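Putative Phosphoglycerate mutase (Plasmodium falciparum, PDB 3EOZ) is the histidine-phosphatase domain of a longer, probably membrane-anchored protein that likely acts as a serine/threonine-protein phosphatase. Local coordinates at residues D62-K67 against I184-L189; I24-H29 against Y161-A166; K51-T56 against K81-I86; N85-Y90 against Y149-C154; P100-G105 against N132-T137. All blocks are in the same frame, centred on the assembly; numbering follows the deposited sequence. Where two conformers were deposited one is given.

The five contacts illustrate how an α/β three-layer fold is closed from both faces of one sheet. Contacts 1, 3 and 4 lie on the face covered by helices 49-64 and 78-88; contacts 3 and 4 share Asn85 and Ile86, with centres about 8 Å apart. Contact 2 joins the opposite face to helix 156-166, and contact 5, its centre about 11 Å away, adds helix 114-139. Contacts 1 and 5 are about 21 Å apart, centre to centre. Strand 22-28 leads into Arg28 and His29, the start of the family's Arg-His-Gly signature, where the active site probably lies. The phosphate ion touched by contacts 2 and 5 is remote from it.

Contact 1: D62-K67 against I184-L189; sequences DILNNK and ITWLVL
Ile63 and Leu64, near the C-terminal end of helix 49-64, meet Ile184 and Trp186 of strand 182-189 on one face of the α/β sandwich typical of the histidine phosphatase fold. The tight part is mainly hydrocarbon. The ends of Ile63 and Ile184 meet head-on, with their CD1 methyls 4.1 Å apart. Ile63 also runs alongside the indole of Trp186, pointing the opposite way, its CG1 lying 4.1 Å from CZ3 of that ring. CG1 of Ile63 sits between its own backbone N and carbonyl carbon (chi1 68°), and this sets Ile63 CD1 between Ile184 CD1 and CE3 of Trp186, the latter 4.2 Å away. Leu64, less deeply engaged here, brings CD2 obliquely to CH2 of Trp186 at 4.3 Å. Beyond this seam the chain leaves the helix, and the side that follows is loose: Asn65 and Asn66 are exposed to solvent, well away from the strand. Lys67 does not touch the strand; its NZ is hydrogen-bonded to Tyr149 OH of strand 148-154. Phe200 of neighbouring strand 196-203 packs on both Ile63 and Ile184. At the six-membered end of the indole, Ile63 O approaches the edge, near the ring plane, 4.1 Å from Trp186 CZ3.

Contact 2: I24-H29 against Y161-A166; sequences IILVRH and YFLCRA. With PO4 (phosphate ion), chain D.
Leu26, at the middle of strand 22-28, plugs against Phe162 and Leu163 of helix 156-166. The direct contact is apolar throughout and buried. CD1 of Leu26 makes the closer contacts: it comes to the edge of the Phe162 ring, in its plane, 3.9 Å from CD2, and also lies 4.1 Å from CD2 of Leu163. Leu26 lies aslant to Phe162, and the ring has a further aromatic neighbour in Phe139, stacked edge-to-face. Polar interactions belong to the helix's far side. With its chain extended from CG to NE, Arg165 donates from NE to O4 of a phosphate ion, probably from the crystallisation liquor, at 2.7 Å in a nearly straight bond (166°). Its NH1 gives a clearly bent bond (132°) to Tyr161 OH at 2.9 Å, and also bonds Asn132 OD1. Tyr161 and Cys164 pack on Ser178 and Ser179 of the second subunit. A central strand of the mixed sheet, roofed by a helix through a leucine set against a phenylalanine and a second leucine, belongs to the core of the three-layer α/β/α fold of histidine phosphatases.

Contact 3: K51-T56 against K81-I86; sequences KQADIT and KETANI
Ala53 of helix 49-64 faces Thr83 and Ile86 of helix 78-88; the axes of the two short segments approach to 9.0 Å, at a signed angle of -40°. Both helices pack side by side on one face of the central sheet of the histidine phosphatase fold. Taking helix 78-88 in sequence order, Thr83 comes first. Its methyl CG2 is anti to the backbone N and lies 4.2 Å from Ala53 CB, while OG1 (chi1 -64°) is turned back into its own helix and hydrogen-bonded to Arg79 O. The threonine therefore offers carbon to its neighbour and spends its hydroxyl at home. Ala84, next, points away from the partner helix and packs on Ile153 of the sheet. One turn after Thr83 comes Ile86, whose branches divide the work. CD1 rests on Ala53 CB at 3.8 Å. CG2 of Ile86 lies 3.9 Å from the same methyl and 3.6 Å from Asp54 OD1, the aspartate running roughly perpendicular to the isoleucine. With the Thr83 hydroxyl bonded within its helix, the centre is apolar and only the margin sets a carboxylate oxygen against a methyl; the small Ala53 allows the near approach of the backbones, 5.6 Å between its CA and Thr83 CA.

Contact 4: N85-Y90 against Y149-C154; sequences NIISKY and YQLVIC
Ile87 of helix 78-88 packs on Leu151 and Ile153 of strand 148-154, a helix-on-sheet layer of the α/β sandwich that forms the histidine phosphatase fold. Apolar contacts carry the whole junction. The two branches of Ile87 each take one strand residue: CG2 lies 4.1 Å from CD1 of Leu151, the two side chains crossing, while CD1 meets CD1 of Ile153 end on, 4.0 Å away. CG1 of Ile87 is anti to the carbonyl carbon, beside the backbone N (chi1 -76°), and this splits the branches between the two partners. Leu151 and Ile153 are two apart along the strand and so face the same helix, whereas Val152 between them points to the other face of the sheet, where it touches Leu26 of strand 22-28. All three touching residues are buried, and Ile72 and Val27 of the adjoining strands also pack on Ile87. Hydrogen bonding, by contrast, runs within the sheet and the helix: backbone bonds join Leu151 to Val71 and Tyr73, and Val152 to Ile25. Ser88, near the end of the helix, is bonded through OG to Ala84 O. There the chain turns, and Tyr90 N donates to Ile87 O at 3.0 Å while the same oxygen lies in the plane of the Tyr90 ring, at its edge.

Contact 5: P100-G105 against N132-T137; sequences PNLNEG and NKAYET. With PO4 (phosphate ion), chain D.
Asn101, in a single 3-10 turn at residues 100-102, stands beside Ala134 of helix 114-139 with their CA atoms 5.6 Å apart, and within the turn Asn103 N is bonded to Pro100 O. The small Ala134 makes this proximity possible: its methyl is 3.8 Å from Asn101 O and 4.0 Å from Asn101 CB, with CD2 of Leu102 more loosely placed at 4.5 Å. Asn101 also lies obliquely across Lys133, its ND2 only 3.3 Å from the lysine CG. The amide nitrogen of Asn101 is bonded to a water, which in turn donates to Thr137 OG1, so that solvent bridges the loop to the helix. Thr137 OG1 donates to Lys133 O at 2.9 Å, above the carbonyl plane, while Thr137 N reaches the same oxygen from the opposite face. The lysine chain bends at chi2 and chi4, which brings NZ back to Thr137 OG1 in a weak bond. On the far side of the helix, Tyr135 OH donates to O2 of the phosphate ion at 2.8 Å, with O2 in the plane of the ring. The loop follows strand 95-98 and leans on helix 114-139, whose other flank packs through Tyr135 on helix 156-166; Leu102 reaches Val152 and Ile153 of strand 148-154, and Glu104 is salt-bridged to Arg79 of helix 78-88.

Contact 1: D62-K67 against I184-L189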
# COMPACT_ATOMS: atom_id res chain seq x y z
N ASP B 62 -5.68 14.92 23.45
CA ASP B 62 -4.24 14.99 23.68
C ASP B 62 -3.50 15.71 22.56
O ASP B 62 -2.67 16.58 22.83
CB ASP B 62 -3.64 13.60 23.92
CG ASP B 62 -4.01 13.03 25.28
OD1 ASP B 62 -4.46 13.81 26.15
OD2 ASP B 62 -3.83 11.81 25.48
N ILE B 63 -3.81 15.38 21.31
CA ILE B 63 -3.07 15.96 20.17
C ILE B 63 -3.53 17.37 19.77
O ILE B 63 -2.81 18.09 19.08
CB ILE B 63 -3.07 15.00 18.96
CG1 ILE B 63 -4.46 14.86 18.35
CG2 ILE B 63 -2.54 13.62 19.36
CD1 ILE B 63 -4.55 13.77 17.32
N LEU B 64 -4.73 17.75 20.21
CA LEU B 64 -5.27 19.11 19.95
C LEU B 64 -5.22 20.03 21.19
O LEU B 64 -5.65 21.18 21.12
CB LEU B 64 -6.71 19.01 19.42
CG LEU B 64 -6.90 18.42 18.02
CD1 LEU B 64 -8.33 17.93 17.80
CD2 LEU B 64 -6.53 19.45 16.97
N ASN B 65 -4.69 19.54 22.31
CA ASN B 65 -4.49 20.35 23.51
C ASN B 65 -3.93 21.74 23.17
O ASN B 65 -2.94 21.85 22.43
CB ASN B 65 -3.54 19.62 24.47
CG ASN B 65 -3.22 20.43 25.73
OD1 ASN B 65 -4.03 20.51 26.67
ND2 ASN B 65 -2.03 21.03 25.75
N ASN B 66 -4.56 22.78 23.71
CA ASN B 66 -4.22 24.18 23.39
C ASN B 66 -4.47 24.50 21.92
O ASN B 66 -3.61 25.06 21.23
CB ASN B 66 -2.77 24.54 23.74
CG ASN B 66 -2.36 24.06 25.13
OD1 ASN B 66 -3.18 23.96 26.05
ND2 ASN B 66 -1.07 23.76 25.28
N LYS B 67 -5.66 24.14 21.45
CA LYS B 67 -6.16 24.57 20.15
C LYS B 67 -7.65 24.30 20.12
O LYS B 67 -8.11 23.29 20.66
CB LYS B 67 -5.41 23.87 18.99
CG LYS B 67 -4.41 24.82 18.26
CD LYS B 67 -3.26 24.07 17.56
CE LYS B 67 -2.65 24.93 16.41
NZ LYS B 67 -1.75 24.16 15.51
N ILE B 184 -7.50 8.18 13.19
CA ILE B 184 -7.32 9.62 13.00
C ILE B 184 -6.36 9.82 11.83
O ILE B 184 -5.28 9.24 11.78
CB ILE B 184 -6.76 10.35 14.27
CG1 ILE B 184 -7.61 10.05 15.52
CG2 ILE B 184 -6.66 11.85 14.05
CD1 ILE B 184 -6.91 10.44 16.85
N THR B 185 -6.75 10.66 10.90
CA THR B 185 -5.91 11.03 9.79
C THR B 185 -5.93 12.52 9.70
O THR B 185 -6.94 13.09 9.52
CB THR B 185 -6.45 10.47 8.52
OG1 THR B 185 -6.58 9.08 8.65
CG2 THR B 185 -5.52 10.70 7.43
N TRP B 186 -4.78 13.14 9.81
CA TRP B 186 -4.69 14.56 9.91
C TRP B 186 -3.80 15.11 8.82
O TRP B 186 -2.64 14.87 8.82
CB TRP B 186 -4.15 14.88 11.29
CG TRP B 186 -3.88 16.26 11.60
CD1 TRP B 186 -3.87 17.29 10.76
CD2 TRP B 186 -3.55 16.79 12.87
NE1 TRP B 186 -3.56 18.43 11.40
CE2 TRP B 186 -3.36 18.15 12.71
CE3 TRP B 186 -3.40 16.24 14.13
CZ2 TRP B 186 -3.03 18.98 13.76
CZ3 TRP B 186 -3.08 17.06 15.16
CH2 TRP B 186 -2.90 18.41 14.97
N LEU B 187 -4.34 15.86 7.88
CA LEU B 187 -3.53 16.39 6.82
C LEU B 187 -3.17 17.83 6.97
O LEU B 187 -3.91 18.57 7.52
CB LEU B 187 -4.24 16.23 5.51
CG LEU B 187 -4.58 14.83 5.14
CD1 LEU B 187 -5.70 14.40 6.01
CD2 LEU B 187 -4.96 14.76 3.71
N VAL B 188 -2.03 18.23 6.44
CA VAL B 188 -1.69 19.61 6.23
C VAL B 188 -1.15 19.82 4.83
O VAL B 188 -0.24 19.15 4.47
CB VAL B 188 -0.59 20.05 7.16
CG1 VAL B 188 -0.43 21.47 7.07
CG2 VAL B 188 -0.87 19.65 8.54
N LEU B 189 -1.70 20.77 4.08
CA LEU B 189 -1.20 21.18 2.75
C LEU B 189 -0.98 22.67 2.85
O LEU B 189 -1.19 23.19 3.91
CB LEU B 189 -2.22 20.86 1.68
CG LEU B 189 -3.35 19.98 2.16
CD1 LEU B 189 -4.11 19.28 1.08
CD2 LEU B 189 -2.81 19.00 3.12

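Contact 2: I24-H29 against Y161-A166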
# COMPACT_ATOMS: atom_id res chain seq x y z
N ILE B 24 -6.84 19.33 7.87
CA ILE B 24 -8.07 18.57 7.80
C ILE B 24 -7.88 17.38 8.70
O ILE B 24 -6.80 16.78 8.72
CB ILE B 24 -8.36 18.10 6.37
CG1 ILE B 24 -8.42 19.31 5.41
CG2 ILE B 24 -9.67 17.29 6.34
CD1 ILE B 24 -7.84 19.08 4.05
N ILE B 25 -8.91 17.05 9.46
CA ILE B 25 -8.85 15.91 10.35
C ILE B 25 -10.04 15.00 10.12
O ILE B 25 -11.18 15.40 10.30
CB ILE B 25 -8.80 16.35 11.81
CG1 ILE B 25 -7.54 17.17 12.06
CG2 ILE B 25 -8.81 15.14 12.72
CD1 ILE B 25 -7.37 17.63 13.50
N LEU B 26 -9.75 13.77 9.74
CA LEU B 26 -10.78 12.78 9.47
C LEU B 26 -10.75 11.76 10.60
O LEU B 26 -9.68 11.35 11.02
CB LEU B 26 -10.52 12.09 8.13
CG LEU B 26 -10.37 12.99 6.90
CD1 LEU B 26 -10.33 12.16 5.57
CD2 LEU B 26 -11.49 14.07 6.87
N VAL B 27 -11.92 11.40 11.11
CA VAL B 27 -12.03 10.49 12.24
C VAL B 27 -13.00 9.40 11.86
O VAL B 27 -14.13 9.70 11.53
CB VAL B 27 -12.51 11.22 13.51
CG1 VAL B 27 -12.49 10.28 14.72
CG2 VAL B 27 -11.64 12.48 13.77
N ARG B 28 -12.55 8.14 11.89
CA ARG B 28 -13.38 6.96 11.56
C ARG B 28 -14.31 6.60 12.74
O ARG B 28 -14.01 6.92 13.89
CB ARG B 28 -12.45 5.78 11.19
CG ARG B 28 -13.11 4.39 11.15
CD ARG B 28 -12.44 3.40 10.18
NE ARG B 28 -11.08 3.03 10.57
CZ ARG B 28 -10.77 2.00 11.36
NH1 ARG B 28 -11.73 1.24 11.86
NH2 ARG B 28 -9.50 1.74 11.64
N HIS B 29 -15.42 5.93 12.44
CA HIS B 29 -16.27 5.32 13.47
C HIS B 29 -15.47 4.33 14.35
O HIS B 29 -14.66 3.54 13.84
CB HIS B 29 -17.43 4.56 12.84
CG HIS B 29 -18.33 5.41 11.99
ND1 HIS B 29 -18.30 6.78 12.03
CD2 HIS B 29 -19.29 5.07 11.10
CE1 HIS B 29 -19.18 7.26 11.18
NE2 HIS B 29 -19.80 6.25 10.60
N TYR B 161 -12.82 7.51 -0.15
CA TYR B 161 -13.03 8.44 -1.26
C TYR B 161 -12.18 9.70 -1.05
O TYR B 161 -11.39 10.05 -1.90
CB TYR B 161 -14.52 8.80 -1.41
CG TYR B 161 -14.82 9.84 -2.48
CD1 TYR B 161 -14.67 11.19 -2.22
CD2 TYR B 161 -15.29 9.47 -3.75
CE1 TYR B 161 -14.94 12.15 -3.19
CE2 TYR B 161 -15.56 10.42 -4.73
CZ TYR B 161 -15.39 11.76 -4.44
OH TYR B 161 -15.65 12.71 -5.40
N PHE B 162 -12.32 10.34 0.10
CA PHE B 162 -11.53 11.54 0.40
C PHE B 162 -10.05 11.35 0.17
O PHE B 162 -9.40 12.17 -0.47
CB PHE B 162 -11.75 12.01 1.86
CG PHE B 162 -13.12 12.61 2.14
CD1 PHE B 162 -14.00 12.96 1.11
CD2 PHE B 162 -13.52 12.84 3.44
CE1 PHE B 162 -15.24 13.51 1.38
CE2 PHE B 162 -14.77 13.40 3.73
CZ PHE B 162 -15.62 13.74 2.70
N LEU B 163 -9.49 10.29 0.72
CA LEU B 163 -8.04 10.12 0.72
C LEU B 163 -7.53 9.63 -0.61
O LEU B 163 -6.47 10.07 -1.07
CB LEU B 163 -7.59 9.21 1.86
CG LEU B 163 -7.76 9.80 3.27
CD1 LEU B 163 -7.31 8.80 4.33
CD2 LEU B 163 -6.97 11.07 3.41
N CYS B 164 -8.26 8.72 -1.25
CA CYS B 164 -7.88 8.32 -2.62
C CYS B 164 -7.78 9.55 -3.51
O CYS B 164 -6.83 9.72 -4.29
CB CYS B 164 -8.86 7.30 -3.23
SG CYS B 164 -8.68 5.63 -2.57
N ARG B 165 -8.77 10.43 -3.35
CA ARG B 165 -8.85 11.63 -4.15
C ARG B 165 -7.80 12.69 -3.72
O ARG B 165 -7.02 13.15 -4.54
CB ARG B 165 -10.27 12.17 -4.10
CG ARG B 165 -10.45 13.41 -4.89
CD ARG B 165 -11.91 13.79 -5.07
NE ARG B 165 -11.98 15.08 -5.77
CZ ARG B 165 -13.10 15.72 -6.07
NH1 ARG B 165 -14.28 15.21 -5.73
NH2 ARG B 165 -13.03 16.89 -6.68
N ALA B 166 -7.73 13.00 -2.43
CA ALA B 166 -6.80 14.05 -1.97
C ALA B 166 -5.34 13.67 -2.18
O ALA B 166 -4.50 14.52 -2.50
CB ALA B 166 -7.05 14.40 -0.46
P PO4 D . -8.76 17.11 -6.51
O1 PO4 D . -7.65 17.05 -7.54
O2 PO4 D . -8.18 17.37 -5.14
O3 PO4 D . -9.68 18.24 -6.89
O4 PO4 D . -9.56 15.83 -6.60

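Contact 3: K51-T56 against K81-I86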
# COMPACT_ATOMS: atom_id res chain seq x y z
N LYS B 51 -15.67 2.03 23.03
CA LYS B 51 -14.30 1.99 23.51
C LYS B 51 -13.39 2.69 22.50
O LYS B 51 -12.61 3.58 22.86
N GLN B 52 -13.52 2.28 21.23
CA GLN B 52 -12.73 2.87 20.14
C GLN B 52 -12.95 4.36 20.18
O GLN B 52 -12.00 5.15 20.37
CB GLN B 52 -13.14 2.36 18.74
CG GLN B 52 -13.43 0.88 18.59
CD GLN B 52 -12.20 0.03 18.65
OE1 GLN B 52 -11.94 -0.77 17.74
NE2 GLN B 52 -11.42 0.19 19.72
N ALA B 53 -14.23 4.73 20.04
CA ALA B 53 -14.65 6.12 19.96
C ALA B 53 -14.07 6.90 21.12
O ALA B 53 -13.53 8.00 20.95
CB ALA B 53 -16.17 6.22 19.94
N ASP B 54 -14.13 6.29 22.30
CA ASP B 54 -13.69 6.95 23.50
C ASP B 54 -12.17 7.09 23.59
O ASP B 54 -11.67 8.14 23.98
CB ASP B 54 -14.24 6.25 24.74
CG ASP B 54 -14.29 7.17 25.92
OD1 ASP B 54 -15.36 7.78 26.16
OD2 ASP B 54 -13.23 7.34 26.55
N ILE B 55 -11.43 6.04 23.22
CA ILE B 55 -9.96 6.17 23.14
C ILE B 55 -9.55 7.18 22.07
O ILE B 55 -8.62 7.97 22.29
CB ILE B 55 -9.25 4.80 22.94
CG1 ILE B 55 -8.90 4.19 24.30
CG2 ILE B 55 -7.96 4.96 22.17
CD1 ILE B 55 -7.97 5.11 25.18
N THR B 56 -10.24 7.15 20.93
CA THR B 56 -10.03 8.16 19.87
C THR B 56 -10.20 9.57 20.42
O THR B 56 -9.34 10.44 20.24
CB THR B 56 -11.02 8.00 18.70
OG1 THR B 56 -11.05 6.64 18.26
CG2 THR B 56 -10.64 8.91 17.55
N LYS B 81 -23.48 9.65 14.58
CA LYS B 81 -24.00 10.45 15.70
C LYS B 81 -23.47 9.98 17.06
O LYS B 81 -23.01 10.78 17.88
CB LYS B 81 -25.54 10.41 15.69
CG LYS B 81 -26.14 11.44 14.73
CD LYS B 81 -27.51 11.08 14.17
CE LYS B 81 -27.98 12.18 13.21
NZ LYS B 81 -29.14 11.80 12.34
N GLU B 82 -23.52 8.67 17.26
CA GLU B 82 -23.02 8.06 18.48
C GLU B 82 -21.54 8.42 18.72
O GLU B 82 -21.18 8.94 19.79
CB GLU B 82 -23.21 6.54 18.40
CG GLU B 82 -23.73 5.91 19.66
CD GLU B 82 -24.42 4.56 19.41
OE1 GLU B 82 -25.09 4.39 18.36
OE2 GLU B 82 -24.29 3.68 20.28
N THR B 83 -20.70 8.15 17.71
CA THR B 83 -19.27 8.45 17.78
C THR B 83 -19.04 9.93 18.03
O THR B 83 -18.20 10.30 18.86
CB THR B 83 -18.53 7.98 16.47
OG1 THR B 83 -18.63 6.56 16.34
CG2 THR B 83 -17.07 8.38 16.46
N ALA B 84 -19.79 10.78 17.33
CA ALA B 84 -19.73 12.23 17.55
C ALA B 84 -20.03 12.56 19.01
O ALA B 84 -19.27 13.29 19.66
CB ALA B 84 -20.70 12.94 16.63
N ASN B 85 -21.12 11.99 19.53
CA ASN B 85 -21.49 12.19 20.93
C ASN B 85 -20.35 11.85 21.88
O ASN B 85 -19.91 12.70 22.64
CB ASN B 85 -22.74 11.37 21.28
CG ASN B 85 -24.02 12.17 21.15
OD1 ASN B 85 -24.75 12.07 20.15
ND2 ASN B 85 -24.31 12.98 22.18
N ILE B 86 -19.86 10.61 21.82
CA ILE B 86 -18.77 10.16 22.67
C ILE B 86 -17.56 11.09 22.55
O ILE B 86 -16.88 11.38 23.55
CB ILE B 86 -18.38 8.71 22.32
CG1 ILE B 86 -19.52 7.74 22.65
CG2 ILE B 86 -17.11 8.29 23.06
CD1 ILE B 86 -19.34 6.34 22.07

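Contact 4: N85-Y90 against Y149-C154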
# COMPACT_ATOMS: atom_id res chain seq x y z
N ASN B 85 -21.12 11.99 19.53
CA ASN B 85 -21.49 12.19 20.93
C ASN B 85 -20.35 11.85 21.88
O ASN B 85 -19.91 12.70 22.64
CB ASN B 85 -22.74 11.37 21.28
CG ASN B 85 -24.02 12.17 21.15
OD1 ASN B 85 -24.75 12.07 20.15
ND2 ASN B 85 -24.31 12.98 22.18
N ILE B 86 -19.86 10.61 21.82
CA ILE B 86 -18.77 10.16 22.67
C ILE B 86 -17.56 11.09 22.55
O ILE B 86 -16.88 11.38 23.55
CB ILE B 86 -18.38 8.71 22.32
CG1 ILE B 86 -19.52 7.74 22.65
CG2 ILE B 86 -17.11 8.29 23.06
CD1 ILE B 86 -19.34 6.34 22.07
N ILE B 87 -17.28 11.57 21.33
CA ILE B 87 -16.15 12.48 21.10
C ILE B 87 -16.42 13.88 21.66
O ILE B 87 -15.50 14.52 22.15
CB ILE B 87 -15.69 12.50 19.60
CG1 ILE B 87 -14.91 11.22 19.28
CG2 ILE B 87 -14.81 13.70 19.27
CD1 ILE B 87 -14.69 10.94 17.81
N SER B 88 -17.68 14.34 21.59
CA SER B 88 -18.13 15.60 22.26
C SER B 88 -17.57 15.78 23.66
O SER B 88 -17.02 16.83 23.98
CB SER B 88 -19.65 15.64 22.41
OG SER B 88 -20.31 15.47 21.17
N LYS B 89 -17.74 14.76 24.49
CA LYS B 89 -17.24 14.78 25.86
C LYS B 89 -15.87 15.43 26.00
O LYS B 89 -15.63 16.14 26.97
CB LYS B 89 -17.18 13.36 26.44
N TYR B 90 -14.97 15.21 25.04
CA TYR B 90 -13.60 15.71 25.16
C TYR B 90 -13.45 17.16 24.67
O TYR B 90 -12.43 17.82 24.91
CB TYR B 90 -12.63 14.75 24.45
CG TYR B 90 -12.71 13.35 25.05
CD1 TYR B 90 -11.84 12.96 26.06
CD2 TYR B 90 -13.68 12.45 24.64
CE1 TYR B 90 -11.93 11.69 26.64
CE2 TYR B 90 -13.78 11.19 25.21
CZ TYR B 90 -12.91 10.81 26.21
OH TYR B 90 -13.01 9.56 26.77
N TYR B 149 -9.86 24.30 14.63
CA TYR B 149 -9.96 22.99 14.02
C TYR B 149 -11.41 22.48 14.00
O TYR B 149 -12.16 22.74 14.91
CB TYR B 149 -9.11 21.99 14.79
CG TYR B 149 -7.63 22.17 14.58
CD1 TYR B 149 -6.97 21.47 13.59
CD2 TYR B 149 -6.89 23.02 15.38
CE1 TYR B 149 -5.60 21.63 13.39
CE2 TYR B 149 -5.54 23.19 15.20
CZ TYR B 149 -4.89 22.48 14.20
OH TYR B 149 -3.53 22.64 14.00
N GLN B 150 -11.78 21.76 12.95
CA GLN B 150 -13.01 20.97 12.94
C GLN B 150 -12.66 19.50 12.72
O GLN B 150 -11.65 19.19 12.07
CB GLN B 150 -13.98 21.42 11.84
CG GLN B 150 -14.46 22.87 11.90
CD GLN B 150 -13.47 23.83 11.30
OE1 GLN B 150 -12.99 23.62 10.20
NE2 GLN B 150 -13.13 24.89 12.05
N LEU B 151 -13.49 18.61 13.27
CA LEU B 151 -13.31 17.18 13.16
C LEU B 151 -14.39 16.64 12.25
O LEU B 151 -15.57 16.88 12.48
CB LEU B 151 -13.42 16.51 14.52
CG LEU B 151 -12.39 16.94 15.56
CD1 LEU B 151 -12.67 16.29 16.91
CD2 LEU B 151 -11.01 16.60 15.12
N VAL B 152 -13.98 15.93 11.20
CA VAL B 152 -14.94 15.37 10.28
C VAL B 152 -15.01 13.89 10.59
O VAL B 152 -14.04 13.19 10.43
CB VAL B 152 -14.51 15.62 8.83
CG1 VAL B 152 -15.58 15.18 7.86
CG2 VAL B 152 -14.21 17.08 8.65
N ILE B 153 -16.15 13.43 11.10
CA ILE B 153 -16.32 12.01 11.41
C ILE B 153 -16.87 11.31 10.18
O ILE B 153 -17.81 11.80 9.55
CB ILE B 153 -17.21 11.77 12.62
CG1 ILE B 153 -16.60 12.48 13.83
CG2 ILE B 153 -17.33 10.27 12.90
CD1 ILE B 153 -17.30 12.15 15.10
N CYS B 154 -16.27 10.17 9.84
CA CYS B 154 -16.45 9.57 8.52
C CYS B 154 -16.65 8.07 8.55
O CYS B 154 -15.96 7.35 9.27
CB CYS B 154 -15.22 9.84 7.65
SG CYS B 154 -15.04 11.53 7.09

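Contact 5: P100-G105 against N132-T137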
# COMPACT_ATOMS: atom_id res chain seq x y z
N PRO B 100 -25.76 15.55 5.91
CA PRO B 100 -26.21 14.39 5.14
C PRO B 100 -25.31 14.03 3.94
O PRO B 100 -25.36 12.90 3.46
CB PRO B 100 -27.62 14.79 4.67
CG PRO B 100 -27.77 16.20 4.93
CD PRO B 100 -26.82 16.57 6.02
N ASN B 101 -24.51 14.99 3.46
CA ASN B 101 -23.50 14.72 2.42
C ASN B 101 -22.39 13.74 2.85
O ASN B 101 -21.77 13.12 1.99
CB ASN B 101 -22.89 16.03 1.91
CG ASN B 101 -23.84 16.81 1.01
OD1 ASN B 101 -24.74 16.24 0.40
ND2 ASN B 101 -23.60 18.11 0.89
N LEU B 102 -22.17 13.59 4.17
CA LEU B 102 -21.27 12.58 4.74
C LEU B 102 -21.87 11.17 4.82
O LEU B 102 -21.20 10.23 5.25
CB LEU B 102 -20.82 13.00 6.15
CG LEU B 102 -19.84 14.15 6.32
CD1 LEU B 102 -19.67 14.48 7.76
CD2 LEU B 102 -18.46 13.85 5.68
N ASN B 103 -23.13 11.00 4.41
CA ASN B 103 -23.77 9.68 4.42
C ASN B 103 -23.05 8.67 3.56
O ASN B 103 -22.73 8.95 2.40
CB ASN B 103 -25.21 9.77 3.91
CG ASN B 103 -26.16 10.38 4.92
OD1 ASN B 103 -25.76 10.84 5.99
ND2 ASN B 103 -27.44 10.36 4.58
N GLU B 104 -22.82 7.49 4.12
CA GLU B 104 -22.22 6.36 3.41
C GLU B 104 -22.98 5.93 2.18
O GLU B 104 -22.39 5.39 1.24
CB GLU B 104 -22.19 5.15 4.34
CG GLU B 104 -23.60 4.60 4.61
CD GLU B 104 -23.70 3.84 5.90
OE1 GLU B 104 -23.07 4.29 6.89
OE2 GLU B 104 -24.42 2.81 5.92
N GLY B 105 -24.30 6.10 2.20
CA GLY B 105 -25.13 5.68 1.08
C GLY B 105 -25.11 4.17 0.84
O GLY B 105 -24.60 3.38 1.65
N ASN B 132 -18.98 14.46 -3.61
CA ASN B 132 -18.18 15.53 -4.19
C ASN B 132 -18.36 16.87 -3.47
O ASN B 132 -17.40 17.60 -3.27
CB ASN B 132 -18.51 15.76 -5.66
CG ASN B 132 -17.57 16.77 -6.30
OD1 ASN B 132 -16.44 16.43 -6.66
ND2 ASN B 132 -18.02 18.01 -6.42
N LYS B 133 -19.61 17.17 -3.11
CA LYS B 133 -19.95 18.34 -2.35
C LYS B 133 -19.28 18.32 -0.96
O LYS B 133 -18.76 19.33 -0.53
CB LYS B 133 -21.47 18.46 -2.23
CG LYS B 133 -21.97 19.72 -1.48
CD LYS B 133 -21.35 21.00 -2.02
CE LYS B 133 -21.97 22.26 -1.40
NZ LYS B 133 -21.52 22.51 -0.01
N ALA B 134 -19.31 17.18 -0.29
CA ALA B 134 -18.64 17.05 1.00
C ALA B 134 -17.12 17.21 0.85
O ALA B 134 -16.47 17.86 1.69
CB ALA B 134 -18.95 15.71 1.64
N TYR B 135 -16.57 16.60 -0.19
CA TYR B 135 -15.13 16.67 -0.43
C TYR B 135 -14.68 18.11 -0.54
O TYR B 135 -13.71 18.52 0.08
CB TYR B 135 -14.74 15.90 -1.71
CG TYR B 135 -13.27 15.98 -2.00
CD1 TYR B 135 -12.35 15.31 -1.21
CD2 TYR B 135 -12.79 16.76 -3.05
CE1 TYR B 135 -10.98 15.40 -1.46
CE2 TYR B 135 -11.42 16.86 -3.31
CZ TYR B 135 -10.53 16.18 -2.52
OH TYR B 135 -9.18 16.27 -2.75
N GLU B 136 -15.41 18.90 -1.32
CA GLU B 136 -15.12 20.33 -1.45
C GLU B 136 -15.35 21.11 -0.16
O GLU B 136 -14.61 22.04 0.14
CB GLU B 136 -15.96 20.93 -2.55
CG GLU B 136 -15.64 20.33 -3.91
CD GLU B 136 -16.37 20.99 -5.05
OE1 GLU B 136 -17.32 21.77 -4.79
OE2 GLU B 136 -16.00 20.72 -6.22
N THR B 137 -16.41 20.76 0.57
CA THR B 137 -16.68 21.42 1.82
C THR B 137 -15.47 21.27 2.73
O THR B 137 -14.94 22.25 3.22
CB THR B 137 -17.89 20.86 2.52
OG1 THR B 137 -19.05 21.08 1.71
CG2 THR B 137 -18.06 21.50 3.94
P PO4 D . -8.76 17.11 -6.51
O1 PO4 D . -7.65 17.05 -7.54
O2 PO4 D . -8.18 17.37 -5.14
O3 PO4 D . -9.68 18.24 -6.89
O4 PO4 D . -9.56 15.83 -6.60
O HOH W 1 -21.36 19.03 2.35